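PDB 4RUW: Endonuclease/exonuclease/phosphatase from Beutenbergia cavernae DSM 12333, which is of unknown function but joins a DNase I-like domain of the endonuclease/exonuclease/phosphatase family, which holds a zinc ion, to an immunoglobulin-like domain. Local coordinates for residues P229-G234 with V298-A303; L56-W61 with M326-G331; V340-D345 with L419-V424; A378-L383 with T393-G398; V83-A88 with E116-D121. One frame throughout, in Å; residues are numbered along the deposited sequence.

Interaction 1: P229-G234 with V298-A303; sequences PSVLAG and VFATPA
Leu232 and Phe299 form the antiparallel hydrogen-bonded pair at the centre of this strand contact, flanked by the non-hydrogen-bonded pairs Val231–Ala300 and Ala233–Val298. The short strands 230-233 and 298-300 run at 157° to each other. Phe299 N reaches Leu232 O at 2.8 Å in a nearly straight bond, and Leu232 N returns one to Phe299 O. Beyond the last pair, Thr301 N still bonds to Ser230 O. Thr301 then replaces a backbone acceptor with its side chain: OG1, set between the backbone N and the carbonyl carbon (chi1 60°), takes the N-H of Ser230 at 3.0 Å. Its methyl CG2 lies 3.6 Å from Ser230 CB, while Ser230 OG turns to Val228 O. On one face Leu232 CB meets Phe299 CB at 4.2 Å. On the other, Ala233 CB rests against Val298 CG2 at the same separation, and Val231, Ala233 and Val298 reach strands 55-62 and 324-330. Strand 192-200 pairs with the far edge of 230-233. Two mixed sheets packed face to face in this way form the central beta sandwich of the DNase I-like fold.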
# COMPACT_ATOMS: atom_id res chain seq x y z
N PRO A 229 -3.85 7.52 -13.56
CA PRO A 229 -4.23 6.34 -12.77
C PRO A 229 -3.01 5.49 -12.42
O PRO A 229 -2.31 5.01 -13.31
CB PRO A 229 -5.17 5.59 -13.72
CG PRO A 229 -5.78 6.68 -14.55
CD PRO A 229 -4.65 7.64 -14.79
N SER A 230 -2.76 5.32 -11.12
CA SER A 230 -1.60 4.57 -10.66
C SER A 230 -1.94 3.82 -9.38
O SER A 230 -2.81 4.23 -8.61
CB SER A 230 -0.42 5.50 -10.36
OG SER A 230 -0.18 6.43 -11.40
N VAL A 231 -1.21 2.73 -9.16
CA VAL A 231 -1.25 2.03 -7.88
C VAL A 231 0.17 1.86 -7.37
O VAL A 231 1.12 1.77 -8.15
CB VAL A 231 -1.97 0.67 -7.96
CG1 VAL A 231 -3.43 0.86 -8.33
CG2 VAL A 231 -1.29 -0.27 -8.94
N LEU A 232 0.31 1.84 -6.05
CA LEU A 232 1.57 1.58 -5.37
C LEU A 232 1.31 0.41 -4.44
O LEU A 232 0.43 0.49 -3.59
CB LEU A 232 2.04 2.80 -4.58
CG LEU A 232 3.17 2.57 -3.58
CD1 LEU A 232 4.44 2.09 -4.27
CD2 LEU A 232 3.44 3.84 -2.78
N ALA A 233 2.06 -0.66 -4.61
CA ALA A 233 1.78 -1.86 -3.86
C ALA A 233 3.05 -2.54 -3.39
O ALA A 233 4.08 -2.50 -4.06
CB ALA A 233 0.94 -2.83 -4.68
N GLY A 234 2.94 -3.19 -2.25
CA GLY A 234 3.99 -4.06 -1.76
C GLY A 234 4.09 -4.08 -0.26
O GLY A 234 3.25 -3.53 0.46
N VAL A 298 -2.02 -1.79 -0.79
CA VAL A 298 -2.30 -1.29 -2.13
C VAL A 298 -2.80 0.14 -1.98
O VAL A 298 -3.87 0.36 -1.40
CB VAL A 298 -3.34 -2.16 -2.87
CG1 VAL A 298 -3.64 -1.56 -4.24
CG2 VAL A 298 -2.84 -3.59 -2.99
N PHE A 299 -2.02 1.09 -2.47
CA PHE A 299 -2.42 2.49 -2.51
C PHE A 299 -2.85 2.85 -3.92
O PHE A 299 -2.27 2.35 -4.89
CB PHE A 299 -1.25 3.39 -2.08
CG PHE A 299 -1.00 3.40 -0.60
CD1 PHE A 299 -1.69 4.29 0.22
CD2 PHE A 299 -0.07 2.55 -0.02
CE1 PHE A 299 -1.48 4.32 1.59
CE2 PHE A 299 0.14 2.57 1.36
CZ PHE A 299 -0.57 3.45 2.15
N ALA A 300 -3.85 3.71 -4.04
CA ALA A 300 -4.36 4.10 -5.36
C ALA A 300 -4.48 5.62 -5.45
O ALA A 300 -4.71 6.30 -4.45
CB ALA A 300 -5.70 3.44 -5.65
N THR A 301 -4.33 6.14 -6.67
CA THR A 301 -4.48 7.57 -6.92
C THR A 301 -5.96 7.96 -6.99
O THR A 301 -6.83 7.09 -7.00
CB THR A 301 -3.75 7.94 -8.23
OG1 THR A 301 -4.32 7.20 -9.31
CG2 THR A 301 -2.25 7.63 -8.11
N PRO A 302 -6.25 9.28 -6.99
CA PRO A 302 -7.64 9.70 -6.77
C PRO A 302 -8.65 9.24 -7.83
O PRO A 302 -9.84 9.19 -7.51
CB PRO A 302 -7.54 11.23 -6.73
CG PRO A 302 -6.17 11.47 -6.18
CD PRO A 302 -5.33 10.42 -6.84
N ALA A 303 -8.21 8.94 -9.04
CA ALA A 303 -9.15 8.50 -10.08
C ALA A 303 -9.84 7.18 -9.73
O ALA A 303 -10.89 6.87 -10.28
CB ALA A 303 -8.46 8.40 -11.43

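Interaction 2: L56-W61 with M326-G331; sequences LRVMTW and MDLRLG
Arg57 and Asp327 lie side by side, their side chains pointing the same way from a non-hydrogen-bonded pair of antiparallel strands. CG of Arg57 is anti to the backbone N (chi1 176°), and a bend at chi3 turns NE toward the aspartate. Asp327 CG sits beside its own backbone N, anti to the carbonyl carbon, and its carboxylate ends nearer to strand 56-61 than its CB does. The grip is side-on and bidentate. NE donates to OD1 at 2.8 Å in an almost straight bond, and NH2 of Arg57 donates to the syn lone pair of Asp327 OD2 at 2.9 Å. With the guanidinium and carboxylate planes only 26° apart, this salt bridge holds the two groups nearly coplanar and restricts their rotation. The third nitrogen, NH1, is taken by Glu87 O.

On the opposite face Leu56, Val58, Met326 and Leu328 bring apolar groups together. Val58 CG2 touches Leu328 CD1 at 4.1 Å, the two side chains crossing obliquely. Met326, a selenomethionine, starts on this face, but bends at chi2 and chi3 lead its end away from strand 56-61. Between the two faces the backbone pairs are regular: Leu328 N bonds to Leu56 O at 2.8 Å, and Met326 N to Val58 O at the same length.

In the sheet, strand 55-62 is parallel to 91-98 on its other side, whereas strand 304-311 flanks 324-330 antiparallel. Met59 and Trp61 pack on helix 77-87, and Met326 on helix 266-270.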
# COMPACT_ATOMS: atom_id res chain seq x y z
N LEU A 56 -10.86 -3.18 -11.82
CA LEU A 56 -9.48 -3.64 -11.81
C LEU A 56 -9.21 -4.37 -10.50
O LEU A 56 -9.39 -3.78 -9.44
CB LEU A 56 -8.53 -2.46 -11.92
CG LEU A 56 -7.05 -2.80 -12.01
CD1 LEU A 56 -6.73 -3.47 -13.35
CD2 LEU A 56 -6.20 -1.55 -11.82
N ARG A 57 -8.79 -5.62 -10.57
CA ARG A 57 -8.40 -6.35 -9.38
C ARG A 57 -6.88 -6.38 -9.29
O ARG A 57 -6.20 -6.86 -10.20
CB ARG A 57 -8.98 -7.77 -9.37
CG ARG A 57 -8.53 -8.59 -8.18
CD ARG A 57 -9.27 -9.92 -8.06
NE ARG A 57 -10.53 -9.74 -7.37
CZ ARG A 57 -11.22 -10.70 -6.75
NH1 ARG A 57 -10.77 -11.95 -6.76
NH2 ARG A 57 -12.35 -10.40 -6.13
N VAL A 58 -6.37 -5.84 -8.19
CA VAL A 58 -4.94 -5.73 -7.96
C VAL A 58 -4.59 -6.52 -6.72
O VAL A 58 -5.21 -6.34 -5.67
CB VAL A 58 -4.53 -4.25 -7.73
CG1 VAL A 58 -3.04 -4.15 -7.39
CG2 VAL A 58 -4.87 -3.42 -8.94
N MSE A 59 -3.60 -7.38 -6.86
CA MSE A 59 -3.14 -8.19 -5.74
C MSE A 59 -1.69 -7.88 -5.43
O MSE A 59 -0.90 -7.60 -6.34
CB MSE A 59 -3.29 -9.66 -6.12
CG MSE A 59 -2.79 -10.66 -5.08
SE MSE A 59 -3.13 -12.51 -5.56
CE MSE A 59 -2.67 -13.31 -3.84
N THR A 60 -1.34 -7.89 -4.15
CA THR A 60 0.06 -7.84 -3.76
C THR A 60 0.36 -8.98 -2.78
O THR A 60 -0.48 -9.31 -1.94
CB THR A 60 0.47 -6.46 -3.16
OG1 THR A 60 1.89 -6.40 -3.00
CG2 THR A 60 -0.19 -6.21 -1.82
N TRP A 61 1.55 -9.55 -2.88
CA TRP A 61 1.90 -10.68 -2.03
C TRP A 61 3.39 -10.82 -1.87
O TRP A 61 4.13 -10.95 -2.85
CB TRP A 61 1.35 -11.97 -2.64
CG TRP A 61 1.22 -13.14 -1.71
CD1 TRP A 61 1.38 -13.15 -0.35
CD2 TRP A 61 0.87 -14.48 -2.09
NE1 TRP A 61 1.16 -14.43 0.14
CE2 TRP A 61 0.85 -15.26 -0.91
CE3 TRP A 61 0.58 -15.11 -3.30
CZ2 TRP A 61 0.53 -16.61 -0.92
CZ3 TRP A 61 0.28 -16.45 -3.31
CH2 TRP A 61 0.26 -17.19 -2.12
N MSE A 326 -7.45 -6.53 -3.93
CA MSE A 326 -8.32 -5.36 -3.93
C MSE A 326 -9.07 -5.23 -5.23
O MSE A 326 -8.50 -5.41 -6.31
CB MSE A 326 -7.49 -4.09 -3.76
CG MSE A 326 -6.63 -4.05 -2.49
SE MSE A 326 -7.64 -4.27 -0.84
CE MSE A 326 -9.01 -2.92 -1.14
N ASP A 327 -10.35 -4.89 -5.12
CA ASP A 327 -11.19 -4.61 -6.28
C ASP A 327 -11.38 -3.10 -6.36
O ASP A 327 -11.97 -2.49 -5.45
CB ASP A 327 -12.53 -5.33 -6.17
CG ASP A 327 -12.40 -6.83 -6.37
OD1 ASP A 327 -11.73 -7.25 -7.34
OD2 ASP A 327 -12.95 -7.60 -5.57
N LEU A 328 -10.86 -2.50 -7.43
CA LEU A 328 -10.91 -1.06 -7.66
C LEU A 328 -11.79 -0.79 -8.87
O LEU A 328 -12.08 -1.68 -9.66
CB LEU A 328 -9.50 -0.52 -7.91
CG LEU A 328 -8.43 -0.93 -6.89
CD1 LEU A 328 -7.08 -0.34 -7.28
CD2 LEU A 328 -8.83 -0.50 -5.47
N ARG A 329 -12.19 0.47 -9.03
CA ARG A 329 -12.97 0.88 -10.19
C ARG A 329 -12.46 2.23 -10.63
O ARG A 329 -12.33 3.14 -9.82
CB ARG A 329 -14.45 0.96 -9.83
CG ARG A 329 -15.35 1.29 -11.00
CD ARG A 329 -16.80 1.11 -10.61
NE ARG A 329 -17.08 -0.28 -10.28
CZ ARG A 329 -18.01 -0.68 -9.42
NH1 ARG A 329 -18.76 0.21 -8.79
NH2 ARG A 329 -18.18 -1.97 -9.19
N LEU A 330 -12.15 2.38 -11.90
CA LEU A 330 -11.59 3.62 -12.38
C LEU A 330 -12.69 4.56 -12.80
O LEU A 330 -13.49 4.25 -13.65
CB LEU A 330 -10.65 3.37 -13.55
CG LEU A 330 -9.86 4.55 -14.08
CD1 LEU A 330 -8.98 5.14 -12.99
CD2 LEU A 330 -9.02 4.12 -15.28
N GLY A 331 -12.71 5.73 -12.18
CA GLY A 331 -13.63 6.79 -12.55
C GLY A 331 -13.06 7.70 -13.61
O GLY A 331 -12.09 7.38 -14.27

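Interaction 3: V340-D345 with L419-V424; sequences VLAGED and LEACLV
Ala421 CB lies above the planes of two successive peptide carbonyls, those of Val340 and Leu341, which are the flat groups of this contact. It is 3.7 Å from Val340 O and 3.9 Å from Leu341 O, so the methyl sits over both oxygens. The setting is a buried margin of the immunoglobulin-like beta sandwich, where the outermost strand 334-342 of one four-stranded sheet comes against strand 418-424 of the other. Their short segments point almost the same way, 9° apart, and exchange no direct hydrogen bond.

Val340 provides both of the closest side-chain contacts. Its CG1, anti to the backbone N (chi1 -179°), meets Ala421 CB at 3.8 Å. The other methyl, CG2, approaches Leu419 CD2 equally closely, with the two side chains sliding past each other in opposite directions. Farther along, Ala342 CB faces Ala421 CB more loosely, and Gly343 CA comes next to Leu423 CB. With small groups between them, the CA atoms of Ala342 and Ala421 come within 5.4 Å. Gly343 also takes backbone angles that would press a CB against the preceding carbonyl oxygen. Arg434 of strand 430-437, the neighbour of 418-424 in its sheet, binds the carbonyls of Leu341 and Gly343 through NH1. Between the segments one water accepts from Gly343 N and donates to Ala421 O, each bond 2.9 Å long.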
# COMPACT_ATOMS: atom_id res chain seq x y z
N VAL A 340 -5.88 17.48 3.37
CA VAL A 340 -5.57 18.33 4.51
C VAL A 340 -5.30 17.41 5.69
O VAL A 340 -6.14 16.60 6.07
CB VAL A 340 -6.71 19.33 4.82
CG1 VAL A 340 -6.32 20.21 5.99
CG2 VAL A 340 -7.02 20.18 3.58
N LEU A 341 -4.09 17.51 6.25
CA LEU A 341 -3.71 16.68 7.38
C LEU A 341 -4.37 17.20 8.65
O LEU A 341 -4.68 18.38 8.76
CB LEU A 341 -2.19 16.66 7.55
CG LEU A 341 -1.39 16.11 6.37
CD1 LEU A 341 0.09 16.24 6.66
CD2 LEU A 341 -1.76 14.66 6.12
N ALA A 342 -4.55 16.30 9.61
CA ALA A 342 -5.22 16.63 10.87
C ALA A 342 -4.26 16.55 12.05
O ALA A 342 -3.33 15.74 12.05
CB ALA A 342 -6.40 15.69 11.10
N GLY A 343 -4.50 17.38 13.05
CA GLY A 343 -3.67 17.41 14.25
C GLY A 343 -2.66 18.54 14.20
O GLY A 343 -2.35 19.06 13.13
N GLU A 344 -2.14 18.91 15.35
CA GLU A 344 -1.25 20.06 15.42
C GLU A 344 -0.03 19.97 14.53
O GLU A 344 0.39 20.94 13.99
CB GLU A 344 -0.85 20.33 16.87
CG GLU A 344 -0.22 19.19 17.63
CD GLU A 344 -0.05 19.51 19.12
OE1 GLU A 344 -0.23 20.65 19.51
OE2 GLU A 344 0.29 18.60 19.88
N ASP A 345 0.49 18.77 14.38
CA ASP A 345 1.65 18.56 13.53
C ASP A 345 1.30 17.70 12.32
O ASP A 345 2.20 17.18 11.65
CB ASP A 345 2.78 17.91 14.32
CG ASP A 345 3.28 18.79 15.44
OD1 ASP A 345 3.42 20.02 15.22
OD2 ASP A 345 3.52 18.26 16.54
N LEU A 419 -11.47 23.55 2.55
CA LEU A 419 -11.58 22.30 3.27
C LEU A 419 -10.85 22.44 4.60
O LEU A 419 -9.70 22.89 4.63
CB LEU A 419 -10.97 21.16 2.45
CG LEU A 419 -10.96 19.78 3.11
CD1 LEU A 419 -12.39 19.33 3.38
CD2 LEU A 419 -10.24 18.75 2.24
N GLU A 420 -11.54 22.10 5.68
CA GLU A 420 -10.99 22.13 7.02
C GLU A 420 -10.87 20.70 7.55
O GLU A 420 -11.76 19.88 7.33
CB GLU A 420 -11.90 22.96 7.95
CG GLU A 420 -11.42 23.06 9.39
CD GLU A 420 -12.26 24.00 10.25
OE1 GLU A 420 -13.34 24.43 9.79
OE2 GLU A 420 -11.85 24.29 11.39
N ALA A 421 -9.76 20.41 8.22
CA ALA A 421 -9.62 19.15 8.93
C ALA A 421 -9.24 19.46 10.37
O ALA A 421 -8.29 20.21 10.62
CB ALA A 421 -8.56 18.27 8.29
N CYS A 422 -9.97 18.87 11.31
CA CYS A 422 -9.76 19.11 12.73
C CYS A 422 -9.54 17.83 13.50
O CYS A 422 -10.01 16.76 13.12
CB CYS A 422 -10.98 19.81 13.33
SG CYS A 422 -11.32 21.43 12.69
N LEU A 423 -8.82 17.95 14.61
CA LEU A 423 -8.80 16.92 15.62
C LEU A 423 -9.72 17.42 16.73
O LEU A 423 -9.51 18.52 17.26
CB LEU A 423 -7.39 16.69 16.15
CG LEU A 423 -7.29 15.57 17.19
CD1 LEU A 423 -7.65 14.21 16.58
CD2 LEU A 423 -5.90 15.53 17.81
N VAL A 424 -10.74 16.64 17.04
CA VAL A 424 -11.75 17.03 18.01
C VAL A 424 -11.58 16.17 19.25
O VAL A 424 -11.45 14.95 19.16
CB VAL A 424 -13.17 16.84 17.45
CG1 VAL A 424 -14.20 17.40 18.43
CG2 VAL A 424 -13.30 17.51 16.10
O HOH W 1 -5.99 19.72 12.35

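Interaction 4: A378-L383 with T393-G398; sequences AVRAVL and TVTDSG
Arg380 and Thr395 face each other across a non-hydrogen-bonded pair of the antiparallel hairpin made by strands 378-384 and 390-396. The main-chain polar groups between the strands are met by four N-H···O bonds in two hydrogen-bonded pairs. Val379 N donates to Asp396 O, and Asp396 N answers to Val379 O at 2.8 Å. In the second pair, Ala381 N reaches Val394 O at 2.8 Å, and Val394 N bonds back to Ala381 O. Two of these oxygens also take a C-H: Thr395 CA lies 3.3 Å from Val379 O, and Thr393 CA approaches Ala381 O.

Among the side chains, NE of Arg380 donates to Thr395 OG1 at 3.1 Å, with the hydroxyl oxygen lying in the guanidinium plane. A bend at chi3 (-61°) swings NE to that oxygen, and the aliphatic part of the arginine stays against the hairpin, its CG 3.6 Å from Thr393 CG2. On the opposite face Asp396 turns inward. Its OD1 is bonded to Thr405 OG1 and its OD2 to Lys367 N, both in the other sheet of the immunoglobulin-like sandwich.

The partly exposed face is therefore joined by a hydroxyl and a guanidinium, whereas the buried face carries Val379, Ala381 and Val394 together with an aspartate whose two oxygens are both satisfied; such compensation would make burying its charge less costly.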
# COMPACT_ATOMS: atom_id res chain seq x y z
N ALA A 378 -11.73 12.51 17.59
CA ALA A 378 -12.21 12.24 16.24
C ALA A 378 -11.52 13.18 15.27
O ALA A 378 -11.09 14.27 15.65
CB ALA A 378 -13.72 12.43 16.17
N VAL A 379 -11.40 12.74 14.02
CA VAL A 379 -10.97 13.64 12.95
C VAL A 379 -12.20 14.07 12.17
O VAL A 379 -12.99 13.23 11.72
CB VAL A 379 -9.88 13.01 12.05
CG1 VAL A 379 -9.63 13.88 10.82
CG2 VAL A 379 -8.59 12.81 12.85
N ARG A 380 -12.38 15.38 12.03
CA ARG A 380 -13.55 15.91 11.37
C ARG A 380 -13.14 16.77 10.19
O ARG A 380 -12.23 17.59 10.29
CB ARG A 380 -14.39 16.73 12.36
CG ARG A 380 -15.59 17.42 11.75
CD ARG A 380 -16.50 17.93 12.86
NE ARG A 380 -16.97 16.81 13.67
CZ ARG A 380 -17.27 16.89 14.96
NH1 ARG A 380 -17.14 18.05 15.61
NH2 ARG A 380 -17.68 15.81 15.62
N ALA A 381 -13.79 16.53 9.05
CA ALA A 381 -13.56 17.33 7.86
C ALA A 381 -14.81 18.14 7.56
O ALA A 381 -15.93 17.62 7.62
CB ALA A 381 -13.24 16.44 6.68
N VAL A 382 -14.61 19.41 7.25
CA VAL A 382 -15.72 20.27 6.87
C VAL A 382 -15.41 20.97 5.56
O VAL A 382 -14.38 21.65 5.43
CB VAL A 382 -16.03 21.33 7.96
CG1 VAL A 382 -17.29 22.11 7.61
CG2 VAL A 382 -16.18 20.67 9.33
N LEU A 383 -16.26 20.79 4.57
CA LEU A 383 -16.24 21.55 3.35
C LEU A 383 -17.08 22.82 3.59
O LEU A 383 -18.20 22.72 3.99
CB LEU A 383 -16.78 20.72 2.20
CG LEU A 383 -16.81 21.34 0.82
CD1 LEU A 383 -15.45 21.72 0.30
CD2 LEU A 383 -17.55 20.48 -0.19
N THR A 393 -20.08 17.86 6.42
CA THR A 393 -19.17 17.47 7.48
C THR A 393 -19.05 15.95 7.48
O THR A 393 -20.07 15.26 7.41
CB THR A 393 -19.69 17.96 8.84
OG1 THR A 393 -19.80 19.39 8.82
CG2 THR A 393 -18.75 17.54 9.96
N VAL A 394 -17.82 15.44 7.52
CA VAL A 394 -17.59 14.01 7.57
C VAL A 394 -16.59 13.74 8.69
O VAL A 394 -15.55 14.40 8.77
CB VAL A 394 -17.07 13.47 6.23
CG1 VAL A 394 -16.76 11.98 6.32
CG2 VAL A 394 -18.09 13.73 5.12
N THR A 395 -16.91 12.79 9.56
CA THR A 395 -16.12 12.56 10.76
C THR A 395 -15.67 11.10 10.84
O THR A 395 -16.42 10.19 10.47
CB THR A 395 -16.92 12.93 12.03
OG1 THR A 395 -17.37 14.28 11.92
CG2 THR A 395 -16.07 12.79 13.29
N ASP A 396 -14.45 10.88 11.31
CA ASP A 396 -13.97 9.54 11.60
C ASP A 396 -13.54 9.44 13.06
O ASP A 396 -12.74 10.25 13.54
CB ASP A 396 -12.79 9.19 10.69
CG ASP A 396 -12.47 7.71 10.70
OD1 ASP A 396 -13.41 6.90 10.63
OD2 ASP A 396 -11.28 7.34 10.76
N SER A 397 -14.08 8.45 13.77
CA SER A 397 -13.64 8.20 15.14
C SER A 397 -13.07 6.79 15.23
O SER A 397 -12.72 6.19 14.21
CB SER A 397 -14.79 8.40 16.12
OG SER A 397 -15.90 7.61 15.77
N GLY A 398 -12.92 6.26 16.44
CA GLY A 398 -12.39 4.92 16.61
C GLY A 398 -10.87 4.93 16.69
O GLY A 398 -10.30 5.82 17.32

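Interaction 5: V83-A88 with E116-D121; sequences VIRAEA and ELLAAD
Arg85 reaches from helix 77-87 to Asp121 of segment 116-121, and ties together two of the helices that lie outside the beta sandwich of the DNase I-like domain. From CB the side chain runs with CG anti to the backbone N (chi1 -173°), and CG comes to lie 3.3 Å from Asp121 OD1. CD stays beside the same oxygen. A bend at chi3 then brings NE round to the other carboxylate oxygen, OD2, at 2.7 Å. This salt bridge is nearly straight, with an N-H···O angle of 174°. OD2 lies in the guanidinium plane, but NE approaches OD2 from above the carboxylate plane, and the two flat groups are turned 44° apart. Beyond CZ, NH2 donates to Leu117 O at 2.9 Å in a more bent bond. The guanidinium is thus fixed by a charged and a neutral acceptor, both at its edge.

Asp121 is held by its own backbone, its N bonding to Leu118 O. Under the polar bridge the helices touch through apolar groups. Ile84 and Leu118 cross at about a right angle, and Leu118 also packs on Ala81 and Tyr123. The nearest carbons of that pair are their two CD1 atoms, Ile84 CD1 standing 4.0 Å from Leu118 CD1.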
# COMPACT_ATOMS: atom_id res chain seq x y z
N VAL A 83 -2.79 -20.03 -5.72
CA VAL A 83 -3.49 -18.95 -5.03
C VAL A 83 -3.74 -17.78 -5.99
O VAL A 83 -4.86 -17.26 -6.06
CB VAL A 83 -2.71 -18.46 -3.79
CG1 VAL A 83 -3.30 -17.15 -3.27
CG2 VAL A 83 -2.72 -19.53 -2.71
N ILE A 84 -2.72 -17.38 -6.73
CA ILE A 84 -2.89 -16.32 -7.73
C ILE A 84 -3.98 -16.69 -8.74
O ILE A 84 -4.85 -15.88 -9.04
CB ILE A 84 -1.56 -15.99 -8.43
CG1 ILE A 84 -0.53 -15.48 -7.42
CG2 ILE A 84 -1.79 -14.99 -9.56
CD1 ILE A 84 0.89 -15.39 -7.95
N ARG A 85 -3.95 -17.92 -9.24
CA ARG A 85 -4.94 -18.39 -10.20
C ARG A 85 -6.36 -18.28 -9.64
O ARG A 85 -7.28 -17.85 -10.33
CB ARG A 85 -4.62 -19.85 -10.56
CG ARG A 85 -5.45 -20.46 -11.66
CD ARG A 85 -4.97 -21.90 -11.95
NE ARG A 85 -3.56 -21.96 -12.32
CZ ARG A 85 -2.61 -22.57 -11.61
NH1 ARG A 85 -2.91 -23.21 -10.49
NH2 ARG A 85 -1.35 -22.54 -12.03
N ALA A 86 -6.53 -18.68 -8.38
CA ALA A 86 -7.84 -18.65 -7.75
C ALA A 86 -8.35 -17.23 -7.54
O ALA A 86 -9.53 -16.96 -7.70
CB ALA A 86 -7.80 -19.39 -6.43
N GLU A 87 -7.44 -16.32 -7.19
CA GLU A 87 -7.82 -14.93 -6.95
C GLU A 87 -8.04 -14.16 -8.26
O GLU A 87 -8.76 -13.17 -8.30
CB GLU A 87 -6.77 -14.23 -6.09
CG GLU A 87 -6.60 -14.83 -4.69
CD GLU A 87 -7.78 -14.56 -3.76
OE1 GLU A 87 -8.74 -13.87 -4.17
OE2 GLU A 87 -7.72 -15.03 -2.60
N ALA A 88 -7.41 -14.65 -9.33
CA ALA A 88 -7.59 -14.10 -10.67
C ALA A 88 -7.45 -12.57 -10.76
O ALA A 88 -8.30 -11.90 -11.35
CB ALA A 88 -8.93 -14.56 -11.24
N GLU A 116 5.76 -19.92 -16.13
CA GLU A 116 5.37 -21.19 -16.72
C GLU A 116 4.05 -21.69 -16.11
O GLU A 116 3.15 -22.13 -16.82
CB GLU A 116 6.47 -22.23 -16.51
CG GLU A 116 6.13 -23.60 -17.03
CD GLU A 116 7.27 -24.57 -16.83
OE1 GLU A 116 7.79 -24.69 -15.70
OE2 GLU A 116 7.66 -25.21 -17.83
N LEU A 117 3.94 -21.59 -14.79
CA LEU A 117 2.77 -22.07 -14.08
C LEU A 117 1.50 -21.28 -14.37
O LEU A 117 0.39 -21.81 -14.24
CB LEU A 117 3.03 -22.08 -12.58
CG LEU A 117 3.98 -23.17 -12.09
CD1 LEU A 117 4.57 -22.77 -10.75
CD2 LEU A 117 3.25 -24.50 -11.98
N LEU A 118 1.64 -20.01 -14.76
CA LEU A 118 0.50 -19.10 -14.88
C LEU A 118 0.22 -18.67 -16.32
O LEU A 118 -0.74 -17.94 -16.56
CB LEU A 118 0.69 -17.88 -13.97
CG LEU A 118 0.53 -18.20 -12.47
CD1 LEU A 118 1.10 -17.09 -11.61
CD2 LEU A 118 -0.93 -18.47 -12.13
N ALA A 119 1.03 -19.13 -17.27
CA ALA A 119 0.85 -18.75 -18.67
C ALA A 119 -0.54 -19.10 -19.18
O ALA A 119 -1.21 -18.27 -19.81
CB ALA A 119 1.91 -19.40 -19.54
N ALA A 120 -1.00 -20.31 -18.89
CA ALA A 120 -2.29 -20.76 -19.40
C ALA A 120 -3.45 -20.01 -18.74
O ALA A 120 -4.58 -20.03 -19.23
CB ALA A 120 -2.45 -22.26 -19.21
N ASP A 121 -3.16 -19.35 -17.63
CA ASP A 121 -4.15 -18.54 -16.92
C ASP A 121 -4.14 -17.10 -17.40
O ASP A 121 -4.88 -16.27 -16.89
CB ASP A 121 -3.89 -18.61 -15.43
CG ASP A 121 -3.88 -20.04 -14.93
OD1 ASP A 121 -4.96 -20.65 -14.95
OD2 ASP A 121 -2.80 -20.55 -14.54

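In the fold
Interactions 1 and 2 belong to the two facing sheets of the DNase I-like domain; their centres lie 9 Å apart, and Val298 CB packs on Met326 CG at 3.8 Å. Interaction 5, about 16 Å from interaction 2 between centres, joins it from the helical side, where Trp61 CH2 touches Val83 CB. Through strand 418-424 interaction 3 reaches the sheet of interaction 4 in the immunoglobulin-like domain, Cys422 N lying 2.8 Å from Arg380 O; their centres lie about 44 and 42 Å from that of interaction 5. The zinc ion is held by His98, Asp100, His107 and His137, none of which lies in the five contacts, although His98 ends strand 91-98, the neighbour of strand 55-62.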